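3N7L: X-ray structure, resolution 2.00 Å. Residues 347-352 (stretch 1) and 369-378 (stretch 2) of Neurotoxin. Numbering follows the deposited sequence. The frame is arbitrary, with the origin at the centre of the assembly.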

# COMPACT_ATOMS: atom_id res chain seq x y z
N SER A 347 -7.32 -19.45 -16.99
CA SER A 347 -6.13 -18.63 -17.17
C SER A 347 -6.50 -17.15 -17.29
O SER A 347 -7.46 -16.80 -17.98
CB SER A 347 -5.36 -19.09 -18.40
OG SER A 347 -4.98 -20.44 -18.25
N PHE A 348 -5.73 -16.30 -16.61
CA PHE A 348 -6.00 -14.87 -16.63
C PHE A 348 -4.81 -14.00 -17.00
O PHE A 348 -3.65 -14.38 -16.83
CB PHE A 348 -6.52 -14.39 -15.27
CG PHE A 348 -7.79 -15.06 -14.84
CD1 PHE A 348 -7.77 -16.32 -14.26
CD2 PHE A 348 -9.02 -14.44 -15.04
CE1 PHE A 348 -8.95 -16.96 -13.89
CE2 PHE A 348 -10.21 -15.07 -14.68
CZ PHE A 348 -10.17 -16.33 -14.10
N ILE A 349 -5.14 -12.81 -17.51
CA ILE A 349 -4.16 -11.81 -17.88
C ILE A 349 -4.39 -10.76 -16.80
O ILE A 349 -5.50 -10.26 -16.64
CB ILE A 349 -4.49 -11.20 -19.25
CG1 ILE A 349 -4.47 -12.30 -20.31
CG2 ILE A 349 -3.50 -10.09 -19.57
CD1 ILE A 349 -5.25 -11.94 -21.54
N ILE A 350 -3.34 -10.43 -16.05
CA ILE A 350 -3.48 -9.47 -14.96
C ILE A 350 -3.00 -8.08 -15.33
O ILE A 350 -2.10 -7.92 -16.16
CB ILE A 350 -2.71 -9.94 -13.71
CG1 ILE A 350 -3.10 -9.10 -12.50
CG2 ILE A 350 -1.21 -9.80 -13.95
CD1 ILE A 350 -2.57 -9.67 -11.18
N GLN A 351 -3.60 -7.07 -14.72
CA GLN A 351 -3.20 -5.69 -14.97
C GLN A 351 -3.24 -4.95 -13.64
O GLN A 351 -4.22 -5.06 -12.90
CB GLN A 351 -4.16 -5.04 -15.97
CG GLN A 351 -3.62 -3.75 -16.55
CD GLN A 351 -2.35 -3.96 -17.36
OE1 GLN A 351 -1.52 -3.07 -17.46
NE2 GLN A 351 -2.20 -5.15 -17.94
N PRO A 352 -2.17 -4.22 -13.30
CA PRO A 352 -2.20 -3.50 -12.02
C PRO A 352 -3.26 -2.40 -12.02
O PRO A 352 -3.57 -1.82 -13.06
CB PRO A 352 -0.78 -2.94 -11.91
CG PRO A 352 -0.37 -2.75 -13.36
CD PRO A 352 -0.90 -4.01 -14.01
N ALA A 369 -4.78 -19.41 -22.69
CA ALA A 369 -3.53 -18.98 -22.07
C ALA A 369 -2.68 -18.00 -22.89
O ALA A 369 -1.46 -17.96 -22.73
CB ALA A 369 -2.69 -20.21 -21.70
N THR A 370 -3.31 -17.22 -23.76
CA THR A 370 -2.59 -16.21 -24.54
C THR A 370 -2.93 -14.86 -23.91
O THR A 370 -3.64 -14.80 -22.90
CB THR A 370 -3.02 -16.17 -26.04
OG1 THR A 370 -4.42 -15.85 -26.13
CG2 THR A 370 -2.75 -17.51 -26.72
N THR A 371 -2.43 -13.77 -24.49
CA THR A 371 -2.73 -12.44 -23.95
C THR A 371 -4.02 -11.87 -24.54
O THR A 371 -4.37 -10.71 -24.30
CB THR A 371 -1.57 -11.46 -24.22
OG1 THR A 371 -1.13 -11.60 -25.57
CG2 THR A 371 -0.41 -11.72 -23.27
N ASN A 372 -4.73 -12.70 -25.31
CA ASN A 372 -5.99 -12.28 -25.91
C ASN A 372 -7.08 -12.38 -24.86
O ASN A 372 -7.28 -13.43 -24.25
CB ASN A 372 -6.32 -13.17 -27.11
CG ASN A 372 -5.28 -13.07 -28.21
OD1 ASN A 372 -5.02 -11.98 -28.74
ND2 ASN A 372 -4.66 -14.20 -28.55
N ARG A 373 -7.79 -11.27 -24.65
CA ARG A 373 -8.84 -11.20 -23.64
C ARG A 373 -10.21 -11.63 -24.12
O ARG A 373 -10.64 -11.28 -25.22
CB ARG A 373 -8.91 -9.78 -23.09
CG ARG A 373 -7.56 -9.26 -22.62
CD ARG A 373 -7.65 -7.83 -22.12
NE ARG A 373 -6.35 -7.34 -21.68
CZ ARG A 373 -6.15 -6.16 -21.10
NH1 ARG A 373 -4.93 -5.79 -20.73
NH2 ARG A 373 -7.18 -5.34 -20.89
N LEU A 374 -10.91 -12.37 -23.27
CA LEU A 374 -12.26 -12.86 -23.57
C LEU A 374 -13.30 -12.29 -22.61
O LEU A 374 -14.49 -12.32 -22.89
CB LEU A 374 -12.31 -14.38 -23.47
CG LEU A 374 -11.44 -15.19 -24.43
CD1 LEU A 374 -11.69 -16.68 -24.20
CD2 LEU A 374 -11.77 -14.81 -25.87
N GLY A 375 -12.85 -11.78 -21.47
CA GLY A 375 -13.78 -11.24 -20.50
C GLY A 375 -13.09 -10.67 -19.28
O GLY A 375 -11.87 -10.69 -19.20
N ILE A 376 -13.87 -10.17 -18.33
CA ILE A 376 -13.30 -9.60 -17.12
C ILE A 376 -13.89 -10.28 -15.88
O ILE A 376 -15.03 -10.73 -15.89
CB ILE A 376 -13.52 -8.06 -17.09
CG1 ILE A 376 -12.73 -7.44 -15.94
CG2 ILE A 376 -15.01 -7.74 -16.97
CD1 ILE A 376 -12.78 -5.93 -15.92
N LEU A 377 -13.10 -10.36 -14.81
CA LEU A 377 -13.55 -11.00 -13.58
C LEU A 377 -14.22 -9.99 -12.65
O LEU A 377 -13.63 -8.97 -12.30
CB LEU A 377 -12.37 -11.65 -12.84
CG LEU A 377 -12.74 -12.38 -11.53
CD1 LEU A 377 -13.66 -13.55 -11.83
CD2 LEU A 377 -11.48 -12.88 -10.83
N SER A 378 -15.45 -10.29 -12.26
CA SER A 378 -16.17 -9.42 -11.36
C SER A 378 -16.75 -10.27 -10.22
O SER A 378 -16.29 -11.39 -9.97
CB SER A 378 -17.29 -8.69 -12.10
OG SER A 378 -17.84 -7.65 -11.31

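Two segments of a chain can pack together without a single hydrogen bond between them, and this contact is a compact example. The strand axes come no closer than 8.5 Å and their directions differ by 66°, so the two strands do not pair as neighbours in a sheet; what joins the stretches is van der Waals packing, burying 346 Å² in all.

Stretch 2 begins with A369, which lies beside S347. The CB of S347 sits 4.1 Å from the CA of A369, and its OG is equally far, 4.1 Å, from the A369 CB. The serine hydroxyl is hydrogen-bonded elsewhere in the structure, and its meeting with A369 is one of packing.

The backbone that follows wraps round the end of one side chain. I349 points toward stretch 2, and its CD1 lies 3.6 Å from the O of T370, 3.1 Å from the O of T371 and 3.7 Å from the O of N372. The shortest of these, to T371, is tight for a methyl group against a carbonyl oxygen. This segment also carries its own bracing: N372 donates to the T370 OG1 twice, from ND2 at 2.9 Å and from N at 3.3 Å, the latter closer to linear.

R373 extends the cover over I349. Its CG is 3.7 Å from the I349 CD1, so the aliphatic part of a charged side chain does apolar work, while the extended chain carries the guanidinium onward until NH1 stands 4.0 Å from the NE2 of Q351, a contact between two nitrogens and not a hydrogen bond.

L374, G375 and I376 make no contact with stretch 1. Contact resumes at L377, whose CB is 4.4 Å from the CE2 of F348. The phenylalanine CA-to-CB bond points away, yet its ring reaches back, meeting the leucine obliquely. S378 again stands clear.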